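Putative PLP-dependent aminotransferase (Bacillus cereus ATCC 10987, PDB 3JU7) is a putative transaminase of the DegT/DnrJ/EryC1 family that probably uses pyridoxal phosphate. Local coordinates at residues P164-N170 with E284-Q289; Q288-I293 with S349-W353; T58-L64 with F231-M235; Y31-G35 with I212-N217; R40-I45 with G243-M247. All coordinates share one frame; numbering follows the deposited sequence.

Contact 1 of 5, residues P164-N170 with E284-Q289; sequences PGFGLMN and EAVIQQ
A single water joins Pro164 to Ile287. It donates to Ile287 O at 2.6 Å and to Pro164 O at 3.0 Å. Two carbonyl oxygens that cannot bond each other therefore share one bridge. A third link, from Gln289 N to the same water, is weak. Nearby, the extended side chain of Gln289 (chi1 -174°, CG anti to the backbone N) carries NE2 to 3.4 Å from Pro164 CB, a contact with aliphatic carbon.

Ile287 points at the type II turn from Gly165 to Leu168. Its CG2 lies by Pro164 O and Gly165 CA, where the turn begins, and its CD1 lies 3.8 Å from Phe166 O, within it. Gly167 has phi 91° in this turn, which suits glycine. Leu168 then drops CD1 onto the backbone of 285-287, 3.7 Å from Val286 C, and also touches Ala285 CB. At the outer end Asn170 ND2 makes a weak bond of 3.3 Å to Glu284 OE1, with amide and carboxylate planes 79° apart.

Trp250 and Leu254 of helix 250-270 also pack on Ile287. The contact joins the loop leading into strand 169-170 to the run of chain that enters strand 291-294. The two segments are held by apolar side chains over a water-bridged backbone, and the direct polar link at the more exposed end is weak.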
# COMPACT_ATOMS: atom_id res chain seq x y z
N PRO A 164 5.01 11.22 11.91
CA PRO A 164 6.19 12.04 11.65
C PRO A 164 7.33 11.98 12.67
O PRO A 164 8.24 12.82 12.62
CB PRO A 164 5.60 13.46 11.59
CG PRO A 164 4.35 13.42 12.35
CD PRO A 164 3.89 12.00 12.48
N GLY A 165 7.32 11.00 13.55
CA GLY A 165 8.18 11.03 14.73
C GLY A 165 9.28 10.01 14.76
O GLY A 165 9.89 9.85 15.78
N PHE A 166 9.56 9.32 13.66
CA PHE A 166 10.67 8.37 13.68
C PHE A 166 11.96 9.13 13.87
O PHE A 166 12.20 10.13 13.22
CB PHE A 166 10.72 7.55 12.40
CG PHE A 166 11.59 6.37 12.48
CD1 PHE A 166 11.23 5.29 13.26
CD2 PHE A 166 12.79 6.33 11.76
CE1 PHE A 166 12.05 4.18 13.34
CE2 PHE A 166 13.61 5.24 11.84
CZ PHE A 166 13.25 4.15 12.63
N GLY A 167 12.84 8.59 14.70
CA GLY A 167 14.09 9.21 15.01
C GLY A 167 14.00 10.12 16.22
O GLY A 167 14.98 10.69 16.60
N LEU A 168 12.81 10.25 16.82
CA LEU A 168 12.62 11.09 18.02
C LEU A 168 13.17 10.43 19.30
O LEU A 168 12.62 9.42 19.78
CB LEU A 168 11.15 11.44 18.23
CG LEU A 168 10.83 12.30 19.44
CD1 LEU A 168 11.63 13.63 19.40
CD2 LEU A 168 9.28 12.53 19.50
N MSE A 169 14.20 11.05 19.85
CA MSE A 169 14.92 10.61 21.04
C MSE A 169 14.73 11.59 22.19
O MSE A 169 14.70 12.80 21.99
CB MSE A 169 16.41 10.63 20.74
CG MSE A 169 16.81 9.84 19.51
SE MSE A 169 16.70 7.99 19.90
CE MSE A 169 18.25 7.45 18.90
N ASN A 170 14.67 11.08 23.41
CA ASN A 170 14.56 11.93 24.59
C ASN A 170 15.21 11.17 25.73
O ASN A 170 14.76 10.09 26.10
CB ASN A 170 13.10 12.23 24.91
CG ASN A 170 12.93 13.20 26.08
OD1 ASN A 170 13.89 13.76 26.57
ND2 ASN A 170 11.67 13.42 26.50
N GLU A 284 8.42 18.03 25.58
CA GLU A 284 9.80 17.82 26.03
C GLU A 284 10.79 17.66 24.87
O GLU A 284 11.95 17.98 25.00
CB GLU A 284 9.93 16.57 26.89
CG GLU A 284 9.08 16.49 28.14
CD GLU A 284 9.34 15.18 28.90
OE1 GLU A 284 10.52 14.93 29.26
OE2 GLU A 284 8.37 14.41 29.13
N ALA A 285 10.34 17.11 23.75
CA ALA A 285 11.22 16.79 22.65
C ALA A 285 10.39 16.71 21.39
O ALA A 285 9.23 16.31 21.43
CB ALA A 285 11.94 15.46 22.92
N VAL A 286 10.97 17.14 20.28
CA VAL A 286 10.25 17.13 19.02
C VAL A 286 11.26 16.96 17.91
O VAL A 286 12.36 17.43 18.02
CB VAL A 286 9.41 18.44 18.83
CG1 VAL A 286 10.32 19.64 18.82
CG2 VAL A 286 8.59 18.38 17.53
N ILE A 287 10.89 16.25 16.85
CA ILE A 287 11.68 16.27 15.63
C ILE A 287 10.77 16.92 14.58
O ILE A 287 9.59 16.57 14.46
CB ILE A 287 12.15 14.86 15.22
CG1 ILE A 287 13.04 14.96 14.01
CG2 ILE A 287 10.98 13.89 14.91
CD1 ILE A 287 13.61 13.63 13.64
N GLN A 288 11.30 17.88 13.84
CA GLN A 288 10.44 18.77 13.06
C GLN A 288 10.44 18.62 11.51
O GLN A 288 11.45 18.76 10.82
CB GLN A 288 10.73 20.20 13.46
CG GLN A 288 10.57 20.40 14.96
CD GLN A 288 10.26 21.81 15.26
OE1 GLN A 288 10.96 22.71 14.80
NE2 GLN A 288 9.18 22.03 15.98
N GLN A 289 9.25 18.34 11.03
CA GLN A 289 8.91 18.24 9.62
C GLN A 289 8.74 19.66 9.05
O GLN A 289 9.00 19.90 7.89
CB GLN A 289 7.57 17.50 9.53
CG GLN A 289 7.09 17.16 8.20
CD GLN A 289 5.82 16.35 8.28
OE1 GLN A 289 5.26 15.99 7.25
NE2 GLN A 289 5.34 16.09 9.50
O HOH W 1 7.92 15.79 12.59

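Contact 2 of 5, residues Q288-I293 with S349-W353; sequences QQFMPI and SLPLW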
# COMPACT_ATOMS: atom_id res chain seq x y z
N GLN A 288 11.30 17.88 13.84
CA GLN A 288 10.44 18.77 13.06
C GLN A 288 10.44 18.62 11.51
O GLN A 288 11.45 18.76 10.82
CB GLN A 288 10.73 20.20 13.46
CG GLN A 288 10.57 20.40 14.96
CD GLN A 288 10.26 21.81 15.26
OE1 GLN A 288 10.96 22.71 14.80
NE2 GLN A 288 9.18 22.03 15.98
N GLN A 289 9.25 18.34 11.03
CA GLN A 289 8.91 18.24 9.62
C GLN A 289 8.74 19.66 9.05
O GLN A 289 9.00 19.90 7.89
CB GLN A 289 7.57 17.50 9.53
CG GLN A 289 7.09 17.16 8.20
CD GLN A 289 5.82 16.35 8.28
OE1 GLN A 289 5.26 15.99 7.25
NE2 GLN A 289 5.34 16.09 9.50
N PHE A 290 8.22 20.54 9.88
CA PHE A 290 8.00 21.96 9.60
C PHE A 290 7.95 22.61 11.00
O PHE A 290 8.14 21.91 12.00
CB PHE A 290 6.70 22.20 8.82
CG PHE A 290 5.50 21.45 9.35
CD1 PHE A 290 4.75 21.96 10.42
CD2 PHE A 290 5.10 20.24 8.76
CE1 PHE A 290 3.61 21.27 10.90
CE2 PHE A 290 3.96 19.54 9.21
CZ PHE A 290 3.20 20.04 10.28
N MSE A 291 7.77 23.93 11.06
CA MSE A 291 7.80 24.64 12.34
C MSE A 291 6.36 25.03 12.67
O MSE A 291 5.80 25.96 12.08
CB MSE A 291 8.75 25.86 12.27
CG MSE A 291 8.68 26.80 13.46
SE MSE A 291 8.92 25.94 15.17
CE MSE A 291 10.71 25.38 14.88
N PRO A 292 5.73 24.30 13.59
CA PRO A 292 4.38 24.66 13.99
C PRO A 292 4.38 25.78 15.02
O PRO A 292 5.25 25.81 15.90
CB PRO A 292 3.82 23.36 14.59
CG PRO A 292 4.89 22.34 14.49
CD PRO A 292 6.18 23.08 14.28
N ILE A 293 3.43 26.71 14.90
CA ILE A 293 3.36 27.82 15.82
C ILE A 293 1.94 28.38 15.86
O ILE A 293 1.21 28.34 14.86
CB ILE A 293 4.38 28.94 15.46
CG1 ILE A 293 4.58 29.89 16.65
CG2 ILE A 293 3.93 29.71 14.21
CD1 ILE A 293 5.74 30.82 16.48
N SER A 349 1.89 26.48 9.91
CA SER A 349 2.96 25.55 9.61
C SER A 349 4.03 26.28 8.80
O SER A 349 3.79 26.64 7.65
CB SER A 349 2.44 24.34 8.81
OG SER A 349 1.43 23.63 9.52
N LEU A 350 5.18 26.54 9.40
CA LEU A 350 6.18 27.36 8.72
C LEU A 350 7.21 26.44 8.09
O LEU A 350 7.53 25.38 8.64
CB LEU A 350 6.84 28.37 9.65
CG LEU A 350 5.93 29.40 10.33
CD1 LEU A 350 6.73 30.24 11.32
CD2 LEU A 350 5.26 30.29 9.30
N PRO A 351 7.75 26.85 6.94
CA PRO A 351 8.64 25.95 6.28
C PRO A 351 9.93 25.68 7.04
O PRO A 351 10.51 26.57 7.67
CB PRO A 351 8.93 26.63 4.93
CG PRO A 351 8.33 27.94 4.98
CD PRO A 351 7.34 27.97 6.08
N LEU A 352 10.35 24.44 6.92
CA LEU A 352 11.58 23.95 7.47
C LEU A 352 11.97 22.76 6.61
O LEU A 352 11.15 21.91 6.39
CB LEU A 352 11.38 23.53 8.92
CG LEU A 352 12.61 23.23 9.79
CD1 LEU A 352 12.21 23.32 11.30
CD2 LEU A 352 13.19 21.89 9.48
N TRP A 353 13.17 22.75 6.04
CA TRP A 353 13.65 21.62 5.25
C TRP A 353 15.17 21.67 5.21
O TRP A 353 15.75 22.72 5.48
CB TRP A 353 13.11 21.60 3.81
CG TRP A 353 12.68 22.91 3.25
CD1 TRP A 353 11.41 23.41 3.24
CD2 TRP A 353 13.49 23.90 2.62
NE1 TRP A 353 11.38 24.63 2.64
CE2 TRP A 353 12.65 24.97 2.25
CE3 TRP A 353 14.85 23.99 2.32
CZ2 TRP A 353 13.11 26.09 1.61
CZ3 TRP A 353 15.32 25.10 1.68
CH2 TRP A 353 14.46 26.15 1.33
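The two-stranded antiparallel sheet of strands 291-294 and 347-350 is joined here by Met291 and Leu350, a hydrogen-bonded pair. Met291 N gives a nearly straight bond (173°) of 2.8 Å to Leu350 O and lies in that carbonyl's plane. The return bond, Leu350 N to Met291 O, is also 2.8 Å, but its donor sits 37° above the carbonyl plane. Pro292 faces Ser349 as the non-hydrogen-bonded pair, a place where the missing N-H of proline costs the ladder nothing.

On one face, CB of Met291, a selenomethionine, meets Leu350 CB at 4.1 Å, and Leu350 CD1 reaches Ile293 CG2 at the same distance. Beside Ser349, the Phe290 ring brings CE1 to 3.5 Å from Ser349 OG. With chi1 at 46°, the ring is set between the backbone N and the carbonyl carbon, and Phe290 CB comes to 3.3 Å from Leu350 O. Ser349 OG has its polar partner in Tyr318 N, and the Tyr318 ring meets that of Phe290. Leu352 closes the other end, with CB 3.8 Å from Phe290 CA and CD2 near Gln288 O.

Tyr264 of helix 250-270 and Leu368 of helix 358-368 cover Leu350. A short antiparallel sheet with helices packed on it is typical of the small C-terminal domain of fold type I aminotransferases.

Contact 3 of 5, residues T58-L64 with F231-M235; sequences TVANATL and FNCKM. With ACT (acetate ion), chain F.
Ala60 and Cys233 meet at the turn between strand 55-59 and helix 62-73. In this fold type I enzyme the N-terminal end of that helix holds the cofactor phosphate: Ala62 N and Thr63 OG1 bond to the pyridoxal phosphate group on residue 191. Asn61 is the N-cap, its OD1 accepting from Leu64 N at 2.9 Å.

The direct polar link is weak. Ala60 N reaches Cys233 O at 2.8 Å, but the bond is bent to 123°. The same oxygen takes a C-H...O contact from Val59 CA and a water that also donates to Thr58 O. A second water donates to Thr58 OG1 at 2.8 Å and accepts from Met235 N at 3.0 Å. Thr58 OG1 is bonded to Asn38 as well.

The apolar contacts are made by Met235 and Leu64. Met235, a selenomethionine, has CG anti to the backbone N (chi1 171°), which takes SE to 3.7 Å from Thr58 CB. Leu64 CB packs on Cys233 CB at 3.8 Å. Leu64 O lies in the plane of the Phe231 ring at its edge, 3.6 Å from Phe231 CZ.

Charged and amide groups of Asn232 and Lys234 face the second subunit. Lys234 NZ pairs with an acetate ion, probably from the crystallisation liquor, and with Glu197 of the second subunit. Asn232 forms an Asx turn. Its OD1 is gripped from opposite faces of the amide plane, by Lys234 N on one and by Lys234 NZ, at 2.9 Å, on the other.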
# COMPACT_ATOMS: atom_id res chain seq x y z
N THR A 58 8.52 -3.36 8.61
CA THR A 58 8.31 -2.32 7.60
C THR A 58 6.92 -2.51 7.00
O THR A 58 6.36 -3.59 7.10
CB THR A 58 9.37 -2.36 6.51
OG1 THR A 58 9.33 -3.63 5.85
CG2 THR A 58 10.80 -2.13 7.11
N VAL A 59 6.35 -1.43 6.45
CA VAL A 59 5.10 -1.50 5.68
C VAL A 59 5.25 -0.57 4.48
O VAL A 59 6.17 0.24 4.45
CB VAL A 59 3.87 -1.14 6.51
CG1 VAL A 59 3.63 -2.21 7.57
CG2 VAL A 59 4.03 0.26 7.13
N ALA A 60 4.35 -0.66 3.50
CA ALA A 60 4.54 0.07 2.25
C ALA A 60 4.32 1.56 2.44
O ALA A 60 4.89 2.37 1.72
CB ALA A 60 3.68 -0.49 1.16
N ASN A 61 3.47 1.91 3.40
CA ASN A 61 3.26 3.27 3.87
C ASN A 61 2.55 3.23 5.24
O ASN A 61 1.95 2.20 5.63
CB ASN A 61 2.53 4.13 2.80
CG ASN A 61 1.10 3.71 2.57
OD1 ASN A 61 0.29 3.68 3.51
ND2 ASN A 61 0.75 3.45 1.29
N ALA A 62 2.63 4.33 5.98
CA ALA A 62 2.07 4.41 7.37
C ALA A 62 0.57 4.29 7.37
O ALA A 62 -0.00 3.82 8.34
CB ALA A 62 2.47 5.72 8.06
N THR A 63 -0.09 4.74 6.30
CA THR A 63 -1.54 4.63 6.26
C THR A 63 -1.96 3.18 6.32
O THR A 63 -2.82 2.80 7.13
CB THR A 63 -2.15 5.35 5.07
OG1 THR A 63 -1.66 6.70 5.10
CG2 THR A 63 -3.70 5.31 5.17
N LEU A 64 -1.29 2.36 5.52
CA LEU A 64 -1.53 0.91 5.51
C LEU A 64 -1.10 0.25 6.83
O LEU A 64 -1.71 -0.71 7.30
CB LEU A 64 -0.79 0.25 4.37
CG LEU A 64 -1.19 0.73 2.98
CD1 LEU A 64 -0.11 0.25 2.01
CD2 LEU A 64 -2.61 0.26 2.60
N PHE A 231 -3.91 -8.16 3.52
CA PHE A 231 -3.83 -7.49 2.24
C PHE A 231 -2.37 -7.44 1.83
O PHE A 231 -1.56 -8.27 2.30
CB PHE A 231 -4.56 -6.11 2.28
CG PHE A 231 -4.09 -5.16 3.35
CD1 PHE A 231 -2.92 -5.34 4.07
CD2 PHE A 231 -4.78 -3.98 3.56
CE1 PHE A 231 -2.49 -4.41 5.02
CE2 PHE A 231 -4.34 -3.05 4.52
CZ PHE A 231 -3.19 -3.27 5.24
N ASN A 232 -1.99 -6.51 0.97
CA ASN A 232 -0.57 -6.31 0.63
C ASN A 232 -0.12 -4.97 1.10
O ASN A 232 -0.59 -3.95 0.56
CB ASN A 232 -0.35 -6.33 -0.88
CG ASN A 232 1.13 -6.32 -1.28
OD1 ASN A 232 2.04 -6.25 -0.43
ND2 ASN A 232 1.38 -6.47 -2.61
N CYS A 233 0.78 -4.96 2.07
CA CYS A 233 1.44 -3.71 2.48
C CYS A 233 2.93 -3.96 2.64
O CYS A 233 3.57 -3.30 3.44
CB CYS A 233 0.83 -3.15 3.76
SG CYS A 233 1.19 -4.17 5.27
N LYS A 234 3.46 -4.88 1.83
CA LYS A 234 4.88 -5.19 1.79
C LYS A 234 5.69 -4.05 1.17
O LYS A 234 5.32 -3.50 0.14
CB LYS A 234 5.14 -6.51 1.02
CG LYS A 234 4.41 -7.71 1.63
CD LYS A 234 4.49 -8.98 0.85
CE LYS A 234 3.48 -9.10 -0.27
NZ LYS A 234 3.78 -8.34 -1.44
N MSE A 235 6.80 -3.77 1.83
CA MSE A 235 7.81 -2.85 1.35
C MSE A 235 8.83 -3.59 0.49
O MSE A 235 9.39 -4.63 0.89
CB MSE A 235 8.51 -2.18 2.55
CG MSE A 235 9.73 -1.35 2.17
SE MSE A 235 10.70 -0.49 3.59
CE MSE A 235 9.34 0.81 3.95
C ACT F . 2.58 -10.72 -3.74
O ACT F . 3.32 -11.29 -2.86
OXT ACT F . 2.31 -9.51 -3.56
CH3 ACT F . 2.08 -11.42 -4.96
O HOH W 2 7.24 -5.00 4.48
O HOH W 3 4.80 -5.41 5.49

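Contact 4 of 5, residues Y31-G35 with I212-N217; sequences YTNYG and IKRMGN. With ACT (acetate ion), chain F.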
# COMPACT_ATOMS: atom_id res chain seq x y z
N TYR A 31 13.62 -9.27 -4.55
CA TYR A 31 13.16 -7.91 -4.75
C TYR A 31 12.08 -7.42 -3.79
O TYR A 31 11.88 -6.21 -3.69
CB TYR A 31 12.63 -7.75 -6.17
CG TYR A 31 13.65 -8.17 -7.18
CD1 TYR A 31 14.71 -7.33 -7.53
CD2 TYR A 31 13.58 -9.41 -7.79
CE1 TYR A 31 15.68 -7.74 -8.43
CE2 TYR A 31 14.54 -9.80 -8.73
CZ TYR A 31 15.59 -8.97 -9.04
OH TYR A 31 16.53 -9.37 -9.98
N THR A 32 11.39 -8.32 -3.10
CA THR A 32 10.36 -7.92 -2.15
C THR A 32 9.96 -9.09 -1.23
O THR A 32 10.68 -10.09 -1.16
CB THR A 32 9.10 -7.37 -2.91
OG1 THR A 32 8.13 -6.86 -1.96
CG2 THR A 32 8.53 -8.45 -3.84
N ASN A 33 8.86 -8.94 -0.51
CA ASN A 33 8.34 -9.97 0.39
C ASN A 33 9.31 -10.33 1.53
O ASN A 33 9.77 -11.48 1.65
CB ASN A 33 7.89 -11.22 -0.42
CG ASN A 33 6.64 -10.93 -1.29
OD1 ASN A 33 6.43 -9.81 -1.78
ND2 ASN A 33 5.80 -11.95 -1.48
N TYR A 34 9.65 -9.33 2.34
CA TYR A 34 10.50 -9.52 3.51
C TYR A 34 11.87 -10.11 3.13
O TYR A 34 12.37 -11.04 3.76
CB TYR A 34 9.78 -10.36 4.53
CG TYR A 34 8.37 -9.84 4.88
CD1 TYR A 34 8.19 -8.59 5.44
CD2 TYR A 34 7.25 -10.61 4.69
CE1 TYR A 34 6.94 -8.11 5.81
CE2 TYR A 34 5.97 -10.12 5.03
CZ TYR A 34 5.83 -8.88 5.60
OH TYR A 34 4.57 -8.37 5.95
N GLY A 35 12.48 -9.54 2.10
CA GLY A 35 13.79 -9.93 1.66
C GLY A 35 14.92 -9.57 2.62
O GLY A 35 14.72 -8.94 3.66
N ILE A 212 1.25 -9.12 12.21
CA ILE A 212 1.09 -8.01 11.26
C ILE A 212 1.85 -8.38 9.98
O ILE A 212 1.41 -8.07 8.88
CB ILE A 212 1.66 -6.66 11.78
CG1 ILE A 212 0.70 -6.00 12.75
CG2 ILE A 212 1.96 -5.70 10.58
CD1 ILE A 212 -0.33 -5.09 12.14
N LYS A 213 3.01 -9.03 10.14
CA LYS A 213 3.78 -9.43 8.99
C LYS A 213 2.95 -10.31 8.06
O LYS A 213 2.93 -10.11 6.85
CB LYS A 213 5.10 -10.14 9.40
CG LYS A 213 6.24 -9.13 9.54
CD LYS A 213 7.45 -9.64 10.34
CE LYS A 213 8.80 -8.99 9.96
NZ LYS A 213 8.74 -7.84 8.98
N ARG A 214 2.24 -11.26 8.65
CA ARG A 214 1.43 -12.15 7.86
C ARG A 214 0.28 -11.38 7.23
O ARG A 214 -0.02 -11.62 6.06
CB ARG A 214 0.86 -13.26 8.71
CG ARG A 214 1.89 -14.31 9.17
CD ARG A 214 1.09 -15.44 9.83
NE ARG A 214 1.96 -16.41 10.47
CZ ARG A 214 1.59 -17.63 10.84
NH1 ARG A 214 0.36 -18.06 10.64
NH2 ARG A 214 2.49 -18.43 11.38
N MSE A 215 -0.36 -10.49 8.00
CA MSE A 215 -1.46 -9.68 7.47
C MSE A 215 -1.07 -8.88 6.21
O MSE A 215 -1.83 -8.80 5.27
CB MSE A 215 -2.01 -8.74 8.54
CG MSE A 215 -2.77 -9.47 9.59
SE MSE A 215 -3.38 -8.31 11.01
CE MSE A 215 -4.40 -6.97 9.89
N GLY A 216 0.13 -8.32 6.22
CA GLY A 216 0.62 -7.58 5.07
C GLY A 216 1.04 -8.44 3.89
O GLY A 216 1.46 -7.89 2.87
N ASN A 217 0.97 -9.76 4.05
CA ASN A 217 1.22 -10.74 3.00
C ASN A 217 -0.01 -11.66 2.93
O ASN A 217 0.09 -12.89 3.05
CB ASN A 217 2.51 -11.55 3.31
CG ASN A 217 2.90 -12.53 2.18
OD1 ASN A 217 2.75 -12.24 0.98
ND2 ASN A 217 3.41 -13.67 2.58
C ACT F . 2.58 -10.72 -3.74
O ACT F . 3.32 -11.29 -2.86
OXT ACT F . 2.31 -9.51 -3.56
CH3 ACT F . 2.08 -11.42 -4.96
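Asn33 and Tyr34 both take left-handed backbone angles (phi 62° at Asn33), and the main chains keep apart, with 7.6 Å between Asn33 CA and Asn217 CA. The gap is spanned by the Tyr34 side chain. Its CG is anti to the carbonyl carbon (chi1 -52°), which sends the ring toward the helix end. Tyr34 OH donates to Lys213 O at 2.6 Å, in the carbonyl plane and on a lone pair. Lys213 runs obliquely past the ring, with CG 3.9 Å and NZ 3.7 Å from Tyr34 CE1. The charge on that nitrogen is met by Glu42 in a salt bridge, and Thr57 OG1 bonds it too. Asn217 comes to the ring edge, where its CB lies 4.1 Å from Tyr34 CE2.

The contact ties the loop that runs into helix 36-48, with Gly35 at the N-cap, to the C-terminal turn of helix 206-215. Gly216 N bonds Ile212 O there, and Asn217 N bonds Arg214 O.

Asn33 belongs to the subunit boundary: its OD1 bonds Lys234 and also His188 of the second subunit. Its ND2 gives a straight bond (169°) of 2.9 Å to O of the acetate ion that Lys234 also binds. Asn217 OD1 lies farther off, 3.9 Å from Asn33 ND2.

Contact 5 of 5, residues R40-I45 with G243-M247; sequences RFEQTI and GIATM
Phe41 lies against Gly243, whose CA sits over one face of the ring, 3.9 Å from its centroid, in a CH-pi contact. Ile45 CD1, from the same helix as Phe41, lies over the rim of the opposite face, 3.7 Å from the ring plane. Met247 (selenomethionine) fills the edge, its CG 3.9 Å from Phe41 CE1. At the base of the ring, Ile244 CG1 touches Phe41 CB at 3.8 Å, and its CD1 reaches across to Arg40 CD at 3.8 Å. Thr44 and Met247 run alongside each other, pointing opposite ways, with Thr44 CG2 3.7 Å from Met247 CE.

Several things position these groups. Thr44 OG1 donates to Arg40 O at 2.9 Å, and CG2, anti to the backbone N, is turned to Met247. Arg40 touches Ile244 with its aliphatic carbons, while its guanidinium is engaged by Glu24. Thr58 of strand 55-59 packs on Phe41, and Phe49 touches Met247. Around them, helices 36-48 and 237-248 run in the same general direction, their local axes 9.8 Å apart at closest and crossing at 29°.

Glycine at 243 permits the aromatic ring to lie directly on the helix backbone, and the side-chain contacts are mainly apolar.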
# COMPACT_ATOMS: atom_id res chain seq x y z
N ARG A 40 17.51 -6.72 7.08
CA ARG A 40 18.70 -6.01 7.59
C ARG A 40 18.28 -4.65 8.12
O ARG A 40 18.70 -4.24 9.19
CB ARG A 40 19.77 -5.84 6.51
CG ARG A 40 21.10 -5.25 7.03
CD ARG A 40 22.11 -4.96 5.90
NE ARG A 40 22.29 -6.16 5.11
CZ ARG A 40 22.69 -6.22 3.85
NH1 ARG A 40 23.02 -5.12 3.18
NH2 ARG A 40 22.79 -7.40 3.28
N PHE A 41 17.40 -3.99 7.39
CA PHE A 41 16.91 -2.68 7.76
C PHE A 41 16.22 -2.73 9.14
O PHE A 41 16.49 -1.90 10.01
CB PHE A 41 15.96 -2.18 6.66
CG PHE A 41 15.38 -0.80 6.89
CD1 PHE A 41 16.12 0.22 7.52
CD2 PHE A 41 14.11 -0.49 6.40
CE1 PHE A 41 15.57 1.51 7.69
CE2 PHE A 41 13.56 0.78 6.56
CZ PHE A 41 14.28 1.78 7.21
N GLU A 42 15.35 -3.73 9.32
CA GLU A 42 14.62 -3.90 10.58
C GLU A 42 15.56 -4.24 11.71
O GLU A 42 15.37 -3.78 12.81
CB GLU A 42 13.54 -4.98 10.44
CG GLU A 42 12.40 -4.62 9.47
CD GLU A 42 11.53 -5.83 9.17
OE1 GLU A 42 11.95 -6.97 9.45
OE2 GLU A 42 10.43 -5.66 8.64
N GLN A 43 16.58 -5.06 11.44
CA GLN A 43 17.53 -5.44 12.48
C GLN A 43 18.34 -4.21 12.88
O GLN A 43 18.67 -4.03 14.05
CB GLN A 43 18.46 -6.58 12.03
N THR A 44 18.61 -3.35 11.91
CA THR A 44 19.37 -2.12 12.16
C THR A 44 18.57 -1.17 13.00
O THR A 44 19.12 -0.45 13.81
CB THR A 44 19.73 -1.44 10.82
OG1 THR A 44 20.63 -2.30 10.10
CG2 THR A 44 20.37 -0.07 11.02
N ILE A 45 17.25 -1.15 12.77
CA ILE A 45 16.37 -0.32 13.58
C ILE A 45 16.28 -0.85 15.04
O ILE A 45 16.36 -0.10 16.01
CB ILE A 45 14.99 -0.22 12.94
CG1 ILE A 45 15.07 0.61 11.65
CG2 ILE A 45 14.00 0.45 13.89
CD1 ILE A 45 13.83 0.47 10.78
N GLY A 243 16.10 3.03 2.94
CA GLY A 243 15.99 3.12 4.38
C GLY A 243 17.30 2.88 5.09
O GLY A 243 17.69 3.63 6.00
N ILE A 244 18.01 1.83 4.69
CA ILE A 244 19.31 1.55 5.32
C ILE A 244 20.30 2.71 5.17
O ILE A 244 21.09 2.99 6.08
CB ILE A 244 20.00 0.28 4.72
CG1 ILE A 244 19.30 -0.99 5.21
CG2 ILE A 244 21.56 0.23 5.03
CD1 ILE A 244 19.83 -2.22 4.52
N ALA A 245 20.30 3.32 3.99
CA ALA A 245 21.22 4.42 3.70
C ALA A 245 20.80 5.63 4.49
O ALA A 245 21.64 6.45 4.84
CB ALA A 245 21.27 4.75 2.17
N THR A 246 19.50 5.77 4.72
CA THR A 246 18.99 6.87 5.49
C THR A 246 19.36 6.72 6.96
O THR A 246 19.55 7.72 7.64
CB THR A 246 17.48 7.01 5.33
OG1 THR A 246 17.18 7.18 3.95
CG2 THR A 246 16.95 8.22 6.14
N MSE A 247 19.47 5.47 7.46
CA MSE A 247 19.96 5.23 8.80
C MSE A 247 21.40 5.70 8.93
O MSE A 247 21.77 6.22 9.97
CB MSE A 247 19.91 3.74 9.22
CG MSE A 247 18.53 3.18 9.54
SE MSE A 247 17.80 3.92 11.17
CE MSE A 247 19.14 3.14 12.32

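Contacts 3 and 4, and contacts 4 and 5, lie on the same side of the chain's centre. Contacts 3 and 4 have centres 9 Å apart and share an acetate ion and the second subunit. Contact 5 lies 16 Å from both, centre to centre, and meets them through Glu42, which bonds Thr58 and Lys213. Helix 36-48 leads to strand 55-59; both segments of contact 3 come between the two of contact 5. Contacts 4 and 5 interleave, and contact 2 comes after contacts 3, 4 and 5. Contact 1, 10 Å from the chain's centre, touches contact 5 through Phe166 and Ile45 and shares Gln288 and Gln289 with contact 2. The set thus runs from the dimer interface to the sheet of strands 291-294 and 347-350.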